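Local coordinates for protein alginate lyase (Aplysia kurodai, PDB 5GMT) that cleaves alginate as a family 14 polysaccharide lyase, with specificity for its polymannuronate portions, at residues T157-G162 and N227-R232; E150-I155 and S173-S178; E196-N201 and G208-C213; G114-E119 and H238-F243; V90-L95 and L271-A276. All coordinates share one frame; numbering follows the deposited sequence.

Interaction 1: residues T157-G162 and N227-R232; sequences TNQESG and NHLRMR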
# COMPACT_ATOMS: atom_id res chain seq x y z
N THR A 157 17.12 -7.90 -4.02
CA THR A 157 18.28 -7.04 -4.21
C THR A 157 18.83 -7.10 -5.64
O THR A 157 19.52 -6.19 -6.07
CB THR A 157 19.41 -7.39 -3.22
OG1 THR A 157 19.86 -8.73 -3.45
CG2 THR A 157 18.91 -7.28 -1.79
N ASN A 158 18.52 -8.16 -6.38
CA ASN A 158 19.09 -8.28 -7.73
C ASN A 158 18.21 -7.61 -8.79
O ASN A 158 17.58 -8.27 -9.62
CB ASN A 158 19.35 -9.76 -8.08
CG ASN A 158 18.10 -10.61 -8.05
OD1 ASN A 158 17.24 -10.45 -7.19
ND2 ASN A 158 18.00 -11.55 -9.00
N GLN A 159 18.19 -6.29 -8.78
CA GLN A 159 17.46 -5.54 -9.79
C GLN A 159 18.34 -5.36 -11.02
O GLN A 159 19.50 -5.77 -11.02
CB GLN A 159 17.01 -4.19 -9.24
CG GLN A 159 16.06 -4.31 -8.07
CD GLN A 159 14.75 -5.01 -8.44
OE1 GLN A 159 14.16 -4.74 -9.49
NE2 GLN A 159 14.30 -5.91 -7.58
N GLU A 160 17.79 -4.75 -12.07
CA GLU A 160 18.52 -4.56 -13.32
C GLU A 160 19.77 -3.72 -13.11
O GLU A 160 19.86 -2.96 -12.14
CB GLU A 160 17.62 -3.89 -14.36
CG GLU A 160 17.13 -2.52 -13.92
CD GLU A 160 16.50 -1.72 -15.05
OE1 GLU A 160 16.43 -2.23 -16.20
OE2 GLU A 160 16.08 -0.58 -14.79
N SER A 161 20.74 -3.85 -14.01
CA SER A 161 21.94 -3.02 -13.92
C SER A 161 21.58 -1.54 -13.89
O SER A 161 20.70 -1.09 -14.63
CB SER A 161 22.90 -3.31 -15.08
OG SER A 161 23.31 -4.67 -15.05
N GLY A 162 22.23 -0.79 -13.01
CA GLY A 162 22.01 0.65 -12.92
C GLY A 162 20.75 1.08 -12.17
O GLY A 162 20.45 2.27 -12.14
N ASN A 227 8.74 0.62 -14.50
CA ASN A 227 8.93 -0.63 -15.22
C ASN A 227 10.31 -1.21 -14.99
O ASN A 227 11.08 -0.68 -14.17
CB ASN A 227 8.63 -0.47 -16.70
CG ASN A 227 9.41 0.60 -17.36
OD1 ASN A 227 10.59 0.83 -17.04
ND2 ASN A 227 8.76 1.30 -18.29
N HIS A 228 10.58 -2.32 -15.65
CA HIS A 228 11.83 -3.05 -15.50
C HIS A 228 12.14 -3.39 -14.05
O HIS A 228 13.24 -3.12 -13.55
CB HIS A 228 12.95 -2.25 -16.14
CG HIS A 228 12.73 -1.99 -17.60
ND1 HIS A 228 13.12 -0.83 -18.22
CD2 HIS A 228 12.11 -2.74 -18.55
CE1 HIS A 228 12.77 -0.87 -19.50
NE2 HIS A 228 12.16 -2.02 -19.72
N LEU A 229 11.16 -4.00 -13.38
CA LEU A 229 11.29 -4.45 -12.00
C LEU A 229 11.38 -5.95 -11.87
O LEU A 229 10.80 -6.69 -12.66
CB LEU A 229 10.09 -3.98 -11.18
CG LEU A 229 9.87 -2.48 -11.07
CD1 LEU A 229 8.70 -2.22 -10.11
CD2 LEU A 229 11.13 -1.74 -10.64
N ARG A 230 12.11 -6.40 -10.85
CA ARG A 230 12.09 -7.79 -10.44
C ARG A 230 11.40 -7.90 -9.08
O ARG A 230 11.81 -7.23 -8.12
CB ARG A 230 13.52 -8.34 -10.36
CG ARG A 230 13.60 -9.69 -9.70
CD ARG A 230 14.95 -10.32 -9.89
NE ARG A 230 15.12 -10.80 -11.25
CZ ARG A 230 16.17 -10.54 -12.03
NH1 ARG A 230 17.16 -9.79 -11.58
NH2 ARG A 230 16.23 -11.04 -13.25
N MET A 231 10.35 -8.71 -9.00
CA MET A 231 9.64 -8.94 -7.75
C MET A 231 9.97 -10.30 -7.16
O MET A 231 9.89 -10.51 -5.95
CB MET A 231 8.12 -8.84 -7.94
CG MET A 231 7.61 -7.43 -8.22
SD MET A 231 7.85 -7.01 -9.95
CE MET A 231 6.58 -5.73 -10.14
N ARG A 232 10.33 -11.25 -8.02
CA ARG A 232 10.52 -12.62 -7.57
C ARG A 232 11.67 -13.30 -8.32
O ARG A 232 12.00 -12.92 -9.44
CB ARG A 232 9.24 -13.41 -7.75
CG ARG A 232 8.75 -13.39 -9.18
CD ARG A 232 7.57 -14.31 -9.43
NE ARG A 232 7.22 -14.32 -10.84
CZ ARG A 232 6.42 -15.21 -11.41
NH1 ARG A 232 5.87 -16.18 -10.68
NH2 ARG A 232 6.17 -15.15 -12.71
O HOH W 1 14.99 -3.93 -11.81
O HOH W 2 14.84 0.71 -16.86
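A G1 beta bulge, His228 and Leu229 both facing Gly208, lies where strand 222-229 turns a corner at 228; packed against it is an irregular loop with an inverse gamma turn centred on Asn158. The primary amide of Gln159 reads the backbone of Arg230 at both ends. Its NE2 donates to Arg230 O (2.9 Å) almost straight, at 176°, and its OE1 accepts from Arg230 N (3.0 Å). Each carbonyl receives its donor on a lone pair, so the pair of bonds fixes the rotation of the amide. The bend at chi2 (-62°) folds the Gln159 chain back to make this possible; NE2 also donates to Pro156 O. Arg230, bent at chi3, brings NH1 in its guanidinium plane to Asn158 O at 2.5 Å, a very short bond. The amide of Asn158 lies nearly parallel to that guanidinium, 17° apart, with ND2 bonded to Asn233 OD1. Water 1 ties the loop down further: it donates to Gln159 OE1 (2.6 Å) and His228 O (2.6 Å) and accepts from Glu160 N. Water 2 joins Glu160 OE2 to His228 ND1, while Arg166 forms a salt bridge with the same carboxylate oxygen. The contact lies at the surface, joining the loop after strand 149-154 to the end of strand 222-229, whose Leu229 packs on Val210 of the adjoining strand 208-216.

Interaction 2: residues E150-I155 and S173-S178; sequences ELYAYI and STYGQS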
# COMPACT_ATOMS: atom_id res chain seq x y z
N GLU A 150 4.71 8.13 -3.54
CA GLU A 150 5.67 7.23 -4.16
C GLU A 150 5.19 5.80 -4.05
O GLU A 150 4.33 5.49 -3.22
CB GLU A 150 7.05 7.37 -3.50
CG GLU A 150 7.10 6.71 -2.12
CD GLU A 150 8.42 6.95 -1.39
OE1 GLU A 150 8.98 8.07 -1.48
OE2 GLU A 150 8.91 6.03 -0.72
N LEU A 151 5.76 4.94 -4.89
CA LEU A 151 5.73 3.50 -4.67
C LEU A 151 6.85 3.17 -3.68
O LEU A 151 7.96 3.62 -3.87
CB LEU A 151 5.92 2.74 -5.99
CG LEU A 151 6.27 1.25 -5.89
CD1 LEU A 151 5.15 0.51 -5.20
CD2 LEU A 151 6.53 0.63 -7.26
N TYR A 152 6.55 2.42 -2.62
CA TYR A 152 7.55 2.12 -1.60
C TYR A 152 7.75 0.62 -1.57
O TYR A 152 7.00 -0.11 -0.90
CB TYR A 152 7.10 2.63 -0.24
CG TYR A 152 8.12 2.45 0.86
CD1 TYR A 152 9.37 3.05 0.79
CD2 TYR A 152 7.82 1.69 1.99
CE1 TYR A 152 10.30 2.89 1.80
CE2 TYR A 152 8.74 1.54 3.03
CZ TYR A 152 9.99 2.14 2.92
OH TYR A 152 10.92 1.99 3.93
N ALA A 153 8.77 0.17 -2.29
CA ALA A 153 8.88 -1.24 -2.66
C ALA A 153 9.94 -2.00 -1.87
O ALA A 153 11.10 -1.59 -1.80
CB ALA A 153 9.18 -1.34 -4.16
N TYR A 154 9.51 -3.11 -1.28
CA TYR A 154 10.43 -4.14 -0.81
C TYR A 154 10.51 -5.20 -1.90
O TYR A 154 9.57 -5.95 -2.12
CB TYR A 154 9.95 -4.75 0.51
CG TYR A 154 10.31 -3.92 1.72
CD1 TYR A 154 9.77 -2.65 1.89
CD2 TYR A 154 11.18 -4.41 2.68
CE1 TYR A 154 10.10 -1.88 2.99
CE2 TYR A 154 11.51 -3.64 3.80
CZ TYR A 154 10.97 -2.39 3.95
OH TYR A 154 11.29 -1.62 5.04
N ILE A 155 11.63 -5.23 -2.61
CA ILE A 155 11.80 -6.13 -3.74
C ILE A 155 13.21 -6.74 -3.65
O ILE A 155 14.04 -6.24 -2.91
CB ILE A 155 11.60 -5.39 -5.09
CG1 ILE A 155 12.37 -4.07 -5.07
CG2 ILE A 155 10.12 -5.11 -5.30
CD1 ILE A 155 12.20 -3.22 -6.37
N SER A 173 19.49 0.88 1.28
CA SER A 173 20.25 -0.33 1.48
C SER A 173 19.49 -1.37 2.28
O SER A 173 19.75 -2.57 2.11
CB SER A 173 21.56 -0.00 2.18
OG SER A 173 21.30 0.68 3.39
N THR A 174 18.59 -0.92 3.14
CA THR A 174 17.91 -1.81 4.09
C THR A 174 16.39 -1.70 4.02
O THR A 174 15.68 -2.70 4.09
CB THR A 174 18.36 -1.53 5.55
OG1 THR A 174 19.77 -1.75 5.68
CG2 THR A 174 17.61 -2.43 6.52
N TYR A 175 15.89 -0.47 3.89
CA TYR A 175 14.45 -0.21 3.88
C TYR A 175 13.91 -0.27 2.46
O TYR A 175 14.59 -0.70 1.54
CB TYR A 175 14.16 1.14 4.51
CG TYR A 175 14.73 1.24 5.90
CD1 TYR A 175 14.56 0.21 6.80
CD2 TYR A 175 15.46 2.36 6.29
CE1 TYR A 175 15.10 0.29 8.08
CE2 TYR A 175 15.99 2.45 7.55
CZ TYR A 175 15.81 1.41 8.44
OH TYR A 175 16.34 1.50 9.71
N GLY A 176 12.66 0.16 2.28
CA GLY A 176 12.05 0.08 0.97
C GLY A 176 12.69 1.00 -0.06
O GLY A 176 13.34 1.98 0.30
N GLN A 177 12.53 0.65 -1.34
CA GLN A 177 12.97 1.51 -2.43
C GLN A 177 11.88 2.52 -2.74
O GLN A 177 10.71 2.17 -2.81
CB GLN A 177 13.30 0.68 -3.67
CG GLN A 177 14.10 -0.58 -3.38
CD GLN A 177 15.40 -0.27 -2.67
OE1 GLN A 177 16.16 0.58 -3.12
NE2 GLN A 177 15.63 -0.93 -1.55
N SER A 178 12.26 3.79 -2.90
CA SER A 178 11.28 4.81 -3.28
C SER A 178 11.26 4.94 -4.79
O SER A 178 12.26 5.31 -5.40
CB SER A 178 11.61 6.16 -2.64
OG SER A 178 11.47 6.08 -1.23
O HOH W 3 13.97 -3.55 -1.05
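Ala153 and Gln177 form an antiparallel hydrogen-bonded pair, Ala153 N to Gln177 O at 2.8 Å and Gln177 N to Ala153 O at 2.7 Å, with Tyr152 and Ser178 as the adjoining non-hydrogen-bonded pair. Tyr152, its CG anti to the backbone N (chi1 -176°), lays one ring face over Gly176 CA, and its OH accepts from Gly176 N at 3.0 Å. A CB on Gly176 would lie only 2.6 Å from Tyr152 CZ, so the glycine suits this close approach. Tyr154 CE1 also comes to 3.3 Å from Gly176 N, and its OH bonds to Gly129 O. An alanine in place of Tyr152 takes away the acceptor of Gly176 N and the ring over its CA, which would probably loosen the chain before strand 177-179. Ser178 OG donates to Glu150 OE2 (2.6 Å) from above the carboxylate plane, while Glu150 OE1 forms salt bridges with Arg144 and Arg181. Strand 149-154 lies between strands 136-143 and 177-179, and its Leu151 packs across onto strand 208-216 of the other sheet.

Interaction 3: residues E196-N201 and G208-C213; sequences EEVHIN and GWVKIC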
# COMPACT_ATOMS: atom_id res chain seq x y z
N GLU A 196 -3.42 0.79 -8.26
CA GLU A 196 -2.07 0.24 -8.35
C GLU A 196 -2.17 -1.05 -9.13
O GLU A 196 -2.76 -2.01 -8.65
CB GLU A 196 -1.46 -0.01 -6.97
CG GLU A 196 0.00 -0.50 -7.06
CD GLU A 196 0.56 -0.99 -5.73
OE1 GLU A 196 -0.18 -1.66 -4.98
OE2 GLU A 196 1.75 -0.71 -5.44
N GLU A 197 -1.60 -1.05 -10.33
CA GLU A 197 -1.60 -2.22 -11.19
C GLU A 197 -0.22 -2.84 -11.20
O GLU A 197 0.77 -2.17 -11.47
CB GLU A 197 -2.04 -1.86 -12.62
CG GLU A 197 -1.98 -3.07 -13.56
CD GLU A 197 -2.75 -2.88 -14.86
OE1 GLU A 197 -3.23 -1.76 -15.12
OE2 GLU A 197 -2.88 -3.87 -15.62
N VAL A 198 -0.16 -4.12 -10.87
CA VAL A 198 1.11 -4.80 -10.70
C VAL A 198 1.18 -6.03 -11.58
O VAL A 198 0.31 -6.89 -11.51
CB VAL A 198 1.33 -5.24 -9.23
CG1 VAL A 198 2.65 -6.01 -9.10
CG2 VAL A 198 1.31 -4.04 -8.30
N HIS A 199 2.22 -6.11 -12.41
CA HIS A 199 2.50 -7.32 -13.17
C HIS A 199 3.87 -7.81 -12.76
O HIS A 199 4.87 -7.12 -12.98
CB HIS A 199 2.43 -7.06 -14.69
CG HIS A 199 1.06 -6.72 -15.18
ND1 HIS A 199 0.43 -7.44 -16.17
CD2 HIS A 199 0.18 -5.77 -14.78
CE1 HIS A 199 -0.78 -6.94 -16.37
NE2 HIS A 199 -0.95 -5.92 -15.55
N ILE A 200 3.94 -8.98 -12.14
CA ILE A 200 5.22 -9.42 -11.60
C ILE A 200 6.06 -9.95 -12.75
O ILE A 200 5.54 -10.27 -13.82
CB ILE A 200 5.07 -10.48 -10.48
CG1 ILE A 200 4.35 -11.74 -10.97
CG2 ILE A 200 4.33 -9.89 -9.28
CD1 ILE A 200 4.16 -12.77 -9.84
N ASN A 201 7.37 -10.00 -12.54
CA ASN A 201 8.30 -10.37 -13.59
C ASN A 201 8.24 -11.83 -14.01
O ASN A 201 7.87 -12.71 -13.23
CB ASN A 201 9.73 -10.05 -13.16
CG ASN A 201 10.13 -10.82 -11.91
OD1 ASN A 201 9.61 -10.58 -10.83
ND2 ASN A 201 11.09 -11.76 -12.07
N GLY A 208 8.98 -6.97 -14.82
CA GLY A 208 7.77 -6.69 -14.06
C GLY A 208 7.52 -5.19 -14.08
O GLY A 208 8.43 -4.42 -14.42
N TRP A 209 6.31 -4.76 -13.71
CA TRP A 209 6.05 -3.33 -13.61
C TRP A 209 4.92 -2.99 -12.66
O TRP A 209 4.10 -3.84 -12.31
CB TRP A 209 5.74 -2.74 -15.00
CG TRP A 209 4.65 -3.45 -15.78
CD1 TRP A 209 4.80 -4.55 -16.57
CD2 TRP A 209 3.27 -3.05 -15.90
NE1 TRP A 209 3.59 -4.89 -17.15
CE2 TRP A 209 2.65 -3.98 -16.75
CE3 TRP A 209 2.51 -2.02 -15.35
CZ2 TRP A 209 1.29 -3.89 -17.08
CZ3 TRP A 209 1.16 -1.93 -15.67
CH2 TRP A 209 0.57 -2.86 -16.53
N VAL A 210 4.91 -1.73 -12.23
CA VAL A 210 3.86 -1.20 -11.37
C VAL A 210 3.40 0.15 -11.93
O VAL A 210 4.22 1.04 -12.18
CB VAL A 210 4.34 -1.02 -9.91
CG1 VAL A 210 3.20 -0.52 -9.04
CG2 VAL A 210 4.90 -2.34 -9.35
N LYS A 211 2.10 0.28 -12.14
CA LYS A 211 1.54 1.55 -12.58
C LYS A 211 0.60 2.06 -11.51
O LYS A 211 -0.36 1.37 -11.13
CB LYS A 211 0.80 1.38 -13.92
CG LYS A 211 0.16 2.68 -14.43
CD LYS A 211 -0.68 2.46 -15.69
CE LYS A 211 -1.27 3.79 -16.16
NZ LYS A 211 -2.13 3.65 -17.37
N ILE A 212 0.88 3.25 -11.00
CA ILE A 212 0.05 3.86 -9.98
C ILE A 212 -0.61 5.10 -10.55
O ILE A 212 0.06 5.94 -11.14
CB ILE A 212 0.88 4.23 -8.74
CG1 ILE A 212 1.40 2.96 -8.05
CG2 ILE A 212 0.07 5.11 -7.79
CD1 ILE A 212 2.37 3.26 -6.92
N CYS A 213 -1.92 5.21 -10.39
CA CYS A 213 -2.63 6.42 -10.78
C CYS A 213 -3.31 6.97 -9.55
O CYS A 213 -3.90 6.22 -8.77
CB CYS A 213 -3.64 6.15 -11.89
SG CYS A 213 -2.90 5.65 -13.45
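Lys211 O takes one hydrogen bond, from Glu197 N at 2.8 Å, almost straight at 176° and in the carbonyl plane, and a weaker CA-H...O contact from Glu196 CA. This belongs to the beta hairpin of strands 191-199 and 208-216, whose segment axes run 172° apart with a closest approach of 4.7 Å. Lys211 N returns a bond to Glu197 O, and His199 and Trp209 form the second hydrogen-bonded pair. On the face of Glu197, His199 and Trp209, the imidazole and the indole six-membered ring make an offset stack, centroids 4.1 Å apart and planes at 11°. His199 is held at both nitrogens: NE2 donates in its ring plane to the anti lone pair of Glu197 OE2 (2.8 Å), and ND1 bonds to Ala276 N. Trp209 NE1 bonds to Ala276 O. On the reverse face Val198 CG2 meets Val210 CG1 at 4.1 Å, and Glu196 turns its OE1 to Leu115 N. Where the stack is tightest, His199 CD2 lies 3.2 Å from Trp209 CZ2, toward the indole rim.

Interaction 4: residues G114-E119 and H238-F243; sequences GLFGGE and HLRGMF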
# COMPACT_ATOMS: atom_id res chain seq x y z
N GLY A 114 -0.98 -1.09 -0.27
CA GLY A 114 -0.55 -1.51 -1.60
C GLY A 114 -0.64 -3.02 -1.70
O GLY A 114 -1.12 -3.67 -0.78
N LEU A 115 -0.21 -3.59 -2.82
CA LEU A 115 -0.24 -5.05 -2.98
C LEU A 115 1.02 -5.70 -2.40
O LEU A 115 2.02 -5.03 -2.15
CB LEU A 115 -0.39 -5.41 -4.46
CG LEU A 115 -1.73 -4.99 -5.09
CD1 LEU A 115 -1.73 -5.18 -6.61
CD2 LEU A 115 -2.87 -5.79 -4.44
N PHE A 116 0.97 -7.02 -2.22
CA PHE A 116 2.12 -7.82 -1.77
C PHE A 116 2.02 -9.23 -2.35
O PHE A 116 0.97 -9.62 -2.85
CB PHE A 116 2.19 -7.87 -0.24
CG PHE A 116 1.27 -8.89 0.36
CD1 PHE A 116 -0.10 -8.65 0.42
CD2 PHE A 116 1.76 -10.09 0.88
CE1 PHE A 116 -0.97 -9.60 0.96
CE2 PHE A 116 0.90 -11.03 1.43
CZ PHE A 116 -0.46 -10.78 1.48
N GLY A 117 3.11 -9.98 -2.29
CA GLY A 117 3.08 -11.37 -2.71
C GLY A 117 4.34 -12.11 -2.27
O GLY A 117 5.12 -11.62 -1.46
N GLY A 118 4.52 -13.30 -2.82
CA GLY A 118 5.66 -14.12 -2.48
C GLY A 118 5.20 -15.55 -2.27
O GLY A 118 4.37 -16.05 -3.03
N GLU A 119 5.75 -16.18 -1.24
CA GLU A 119 5.37 -17.54 -0.88
C GLU A 119 3.88 -17.66 -0.49
O GLU A 119 3.21 -16.67 -0.22
CB GLU A 119 6.25 -18.03 0.28
CG GLU A 119 7.74 -18.12 -0.07
CD GLU A 119 8.60 -18.50 1.12
OE1 GLU A 119 9.83 -18.67 0.95
OE2 GLU A 119 8.05 -18.61 2.25
N HIS A 238 3.77 -15.52 -6.12
CA HIS A 238 2.70 -14.85 -6.85
C HIS A 238 2.13 -13.70 -6.02
O HIS A 238 2.50 -13.53 -4.86
CB HIS A 238 1.58 -15.83 -7.21
CG HIS A 238 2.07 -17.02 -7.98
ND1 HIS A 238 2.34 -16.96 -9.34
CD2 HIS A 238 2.33 -18.29 -7.59
CE1 HIS A 238 2.75 -18.15 -9.75
NE2 HIS A 238 2.75 -18.97 -8.71
N LEU A 239 1.25 -12.91 -6.62
CA LEU A 239 0.59 -11.84 -5.87
C LEU A 239 -0.43 -12.48 -4.94
O LEU A 239 -1.12 -13.42 -5.35
CB LEU A 239 -0.07 -10.85 -6.82
CG LEU A 239 0.91 -9.88 -7.47
CD1 LEU A 239 0.39 -9.42 -8.83
CD2 LEU A 239 1.15 -8.69 -6.54
N ARG A 240 -0.53 -11.98 -3.71
CA ARG A 240 -1.38 -12.62 -2.71
C ARG A 240 -2.56 -11.75 -2.27
O ARG A 240 -3.58 -12.27 -1.83
CB ARG A 240 -0.55 -13.00 -1.48
CG ARG A 240 0.61 -13.97 -1.78
CD ARG A 240 0.09 -15.32 -2.29
NE ARG A 240 1.19 -16.21 -2.66
CZ ARG A 240 1.06 -17.27 -3.45
NH1 ARG A 240 -0.13 -17.60 -3.94
NH2 ARG A 240 2.13 -18.00 -3.75
N GLY A 241 -2.42 -10.43 -2.39
CA GLY A 241 -3.50 -9.57 -1.94
C GLY A 241 -3.03 -8.21 -1.49
O GLY A 241 -2.01 -7.72 -1.96
N MET A 242 -3.78 -7.61 -0.57
CA MET A 242 -3.52 -6.24 -0.13
C MET A 242 -2.79 -6.19 1.20
O MET A 242 -3.20 -6.85 2.17
CB MET A 242 -4.82 -5.45 -0.00
CG MET A 242 -4.59 -4.01 0.50
SD MET A 242 -6.08 -3.05 0.79
CE MET A 242 -6.93 -4.07 1.99
N PHE A 243 -1.72 -5.42 1.23
CA PHE A 243 -0.99 -5.10 2.47
C PHE A 243 -1.56 -3.78 2.96
O PHE A 243 -1.14 -2.73 2.50
CB PHE A 243 0.52 -5.08 2.18
CG PHE A 243 1.41 -4.81 3.38
CD1 PHE A 243 0.92 -4.83 4.67
CD2 PHE A 243 2.79 -4.68 3.20
CE1 PHE A 243 1.77 -4.60 5.76
CE2 PHE A 243 3.65 -4.49 4.28
CZ PHE A 243 3.15 -4.44 5.55
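Phe116 and Arg240 cross at about a right angle, ring and guanidinium planes 63° apart. Arg240 CB sits over one face of the ring, 4.1 Å from its centroid, a CH-pi contact. Phe116 CG lies between the backbone N and carbonyl carbon, the crowded position, which turns CD1 to 4.0 Å from Phe243 CB. Tyr80 meets the Phe116 ring edge-to-face and stacks on Phe243. Beyond CB the Arg240 chain bends at chi2 and passes along Gly117, CG lying 3.7 Å from Gly117 CA; a CB on Gly117 would clash with His238 O of the paired strand. These strands, 110-118 and 238-247, are antiparallel neighbours in one sheet of the two-sheet, concanavalin-like beta sandwich, and their register slips at a classic beta bulge: Arg240 and Gly241 both face Phe116. Arg240 N donates to Phe116 O (2.9 Å) at 175°, while Gly241 O takes Phe116 N. The guanidinium grips Gly118 O side-on with NE at 3.2 Å and NH2 at 3.1 Å, and its NH1 bonds to Ser88 O. An alanine in place of Arg240 would remove the guanidinium, and the strand end at Gly118 would probably be held less firmly. Gly118 O has a third donor in His238 N, which meets it on a lone pair, whereas NE comes from 52° above the carbonyl plane. Leu115 CB touches Leu239 CD2 (4.2 Å), both residues packing on Met93 and Val198.

Interaction 5: residues V90-L95 and L271-A276; sequences VDAMIL and LTPSHA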
# COMPACT_ATOMS: atom_id res chain seq x y z
N VAL A 90 -1.67 -16.05 -9.16
CA VAL A 90 -1.98 -14.77 -9.82
C VAL A 90 -0.73 -13.92 -10.04
O VAL A 90 -0.02 -13.59 -9.09
CB VAL A 90 -3.00 -13.95 -9.01
CG1 VAL A 90 -3.22 -12.58 -9.66
CG2 VAL A 90 -4.31 -14.71 -8.91
N ASP A 91 -0.47 -13.55 -11.29
CA ASP A 91 0.74 -12.81 -11.64
C ASP A 91 0.49 -11.35 -11.99
O ASP A 91 1.44 -10.56 -12.14
CB ASP A 91 1.45 -13.51 -12.81
CG ASP A 91 1.94 -14.89 -12.44
OD1 ASP A 91 2.26 -15.10 -11.25
OD2 ASP A 91 2.00 -15.76 -13.33
N ALA A 92 -0.79 -11.00 -12.13
CA ALA A 92 -1.16 -9.61 -12.35
C ALA A 92 -2.39 -9.24 -11.52
O ALA A 92 -3.35 -10.00 -11.44
CB ALA A 92 -1.41 -9.34 -13.83
N MET A 93 -2.34 -8.07 -10.90
CA MET A 93 -3.40 -7.67 -10.00
C MET A 93 -3.53 -6.15 -10.02
O MET A 93 -2.54 -5.44 -10.16
CB MET A 93 -3.07 -8.17 -8.59
CG MET A 93 -4.22 -8.45 -7.67
SD MET A 93 -3.61 -9.08 -6.09
CE MET A 93 -3.69 -10.84 -6.38
N ILE A 94 -4.76 -5.66 -9.91
CA ILE A 94 -5.01 -4.24 -9.75
C ILE A 94 -5.70 -4.00 -8.41
O ILE A 94 -6.73 -4.60 -8.13
CB ILE A 94 -5.90 -3.66 -10.88
CG1 ILE A 94 -5.25 -3.85 -12.25
CG2 ILE A 94 -6.19 -2.19 -10.63
CD1 ILE A 94 -6.14 -3.38 -13.40
N LEU A 95 -5.12 -3.14 -7.59
CA LEU A 95 -5.77 -2.72 -6.35
C LEU A 95 -6.32 -1.32 -6.53
O LEU A 95 -5.60 -0.44 -6.99
CB LEU A 95 -4.78 -2.73 -5.18
CG LEU A 95 -5.28 -2.14 -3.87
CD1 LEU A 95 -6.39 -3.01 -3.30
CD2 LEU A 95 -4.14 -2.01 -2.85
N LEU A 271 -8.79 -6.44 -8.88
CA LEU A 271 -9.03 -7.06 -10.18
C LEU A 271 -7.83 -7.87 -10.62
O LEU A 271 -6.71 -7.61 -10.18
CB LEU A 271 -9.34 -6.00 -11.25
CG LEU A 271 -10.49 -5.05 -10.95
CD1 LEU A 271 -9.98 -3.82 -10.22
CD2 LEU A 271 -11.17 -4.66 -12.26
N THR A 272 -8.06 -8.83 -11.52
CA THR A 272 -6.98 -9.63 -12.07
C THR A 272 -6.98 -9.55 -13.59
O THR A 272 -7.66 -10.33 -14.25
CB THR A 272 -7.08 -11.11 -11.65
OG1 THR A 272 -8.37 -11.62 -12.02
CG2 THR A 272 -6.89 -11.28 -10.15
N PRO A 273 -6.21 -8.60 -14.16
CA PRO A 273 -6.12 -8.50 -15.61
C PRO A 273 -5.22 -9.59 -16.16
O PRO A 273 -4.53 -10.26 -15.39
CB PRO A 273 -5.49 -7.13 -15.83
CG PRO A 273 -4.59 -6.96 -14.62
CD PRO A 273 -5.30 -7.66 -13.48
N SER A 274 -5.21 -9.75 -17.48
CA SER A 274 -4.28 -10.67 -18.11
C SER A 274 -2.85 -10.23 -17.85
O SER A 274 -2.52 -9.05 -18.02
CB SER A 274 -4.53 -10.75 -19.61
OG SER A 274 -5.81 -11.28 -19.89
N HIS A 275 -2.00 -11.17 -17.45
CA HIS A 275 -0.59 -10.90 -17.21
C HIS A 275 0.11 -10.41 -18.48
O HIS A 275 0.02 -11.05 -19.52
CB HIS A 275 0.10 -12.15 -16.65
CG HIS A 275 1.46 -11.89 -16.10
ND1 HIS A 275 2.49 -12.80 -16.21
CD2 HIS A 275 1.96 -10.84 -15.42
CE1 HIS A 275 3.57 -12.32 -15.62
NE2 HIS A 275 3.28 -11.12 -15.13
N ALA A 276 0.79 -9.27 -18.39
CA ALA A 276 1.52 -8.73 -19.53
C ALA A 276 2.81 -8.07 -19.06
O ALA A 276 2.78 -6.98 -18.52
CB ALA A 276 0.66 -7.74 -20.30
O HOH W 4 1.46 -15.54 -15.81
O HOH W 5 -3.91 -11.87 -13.28
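The backbone of Asp91 places CB over the centre of the His275 ring, 3.5 Å from the centroid and 5° off the normal, a CH-pi contact; chi1 (-65°, CG anti to the carbonyl carbon) then sends the carboxylate on toward water 4. At the tip the carboxylate is turned 56° from the imidazole plane. OD2 takes a short bond from water 4 (2.5 Å), which is also bonded to His275 ND1, and OD1 accepts from His238 ND1. His275 NE2 in turn bonds to Ile200 O. Charge on the aspartate would probably favour a protonated histidine nearby, though the carboxylate and ring nitrogen do not touch directly. Further along, Ile94 and Leu271 form the antiparallel hydrogen-bonded pair, Ile94 N to Leu271 O at 2.8 Å and Leu271 N to Ile94 O at 2.9 Å. Past this pair regular bridging stops, but Pro273 stays in contact, its CG touching both Ile94 CG1 and Ala92 CB at 4.0 Å. Water 5 donates to Ala92 O and Pro273 O. Strand 92-102 is flanked in this sheet by strands 261-272 and 191-199, with Pro273 resting on Glu197 and His199 of the latter, while Thr272 continues the sheet to strand 14-19.

Interactions 3 and 5 lie closest, centres about 9 Å apart, in one sheet: His199 ND1 and Ala92 CB, 3.5 Å apart, pack the hairpin against strand 92-102. Interaction 1 extends that sheet, Leu229 O bonding to Gly208 N and Met231 N to Asn201 OD1. Interactions 2 and 4 belong to the facing sheet, centres about 15 Å apart without touching. The sheets meet through Val198 CG2, 3.7 Å from Leu115 CD1, and through Leu151 against Val210 and Ile212; Leu239 N also bonds to Val90 O, joining interactions 4 and 5. No ligand accompanies these contacts, and their geometry alone assigns none of them to the active site.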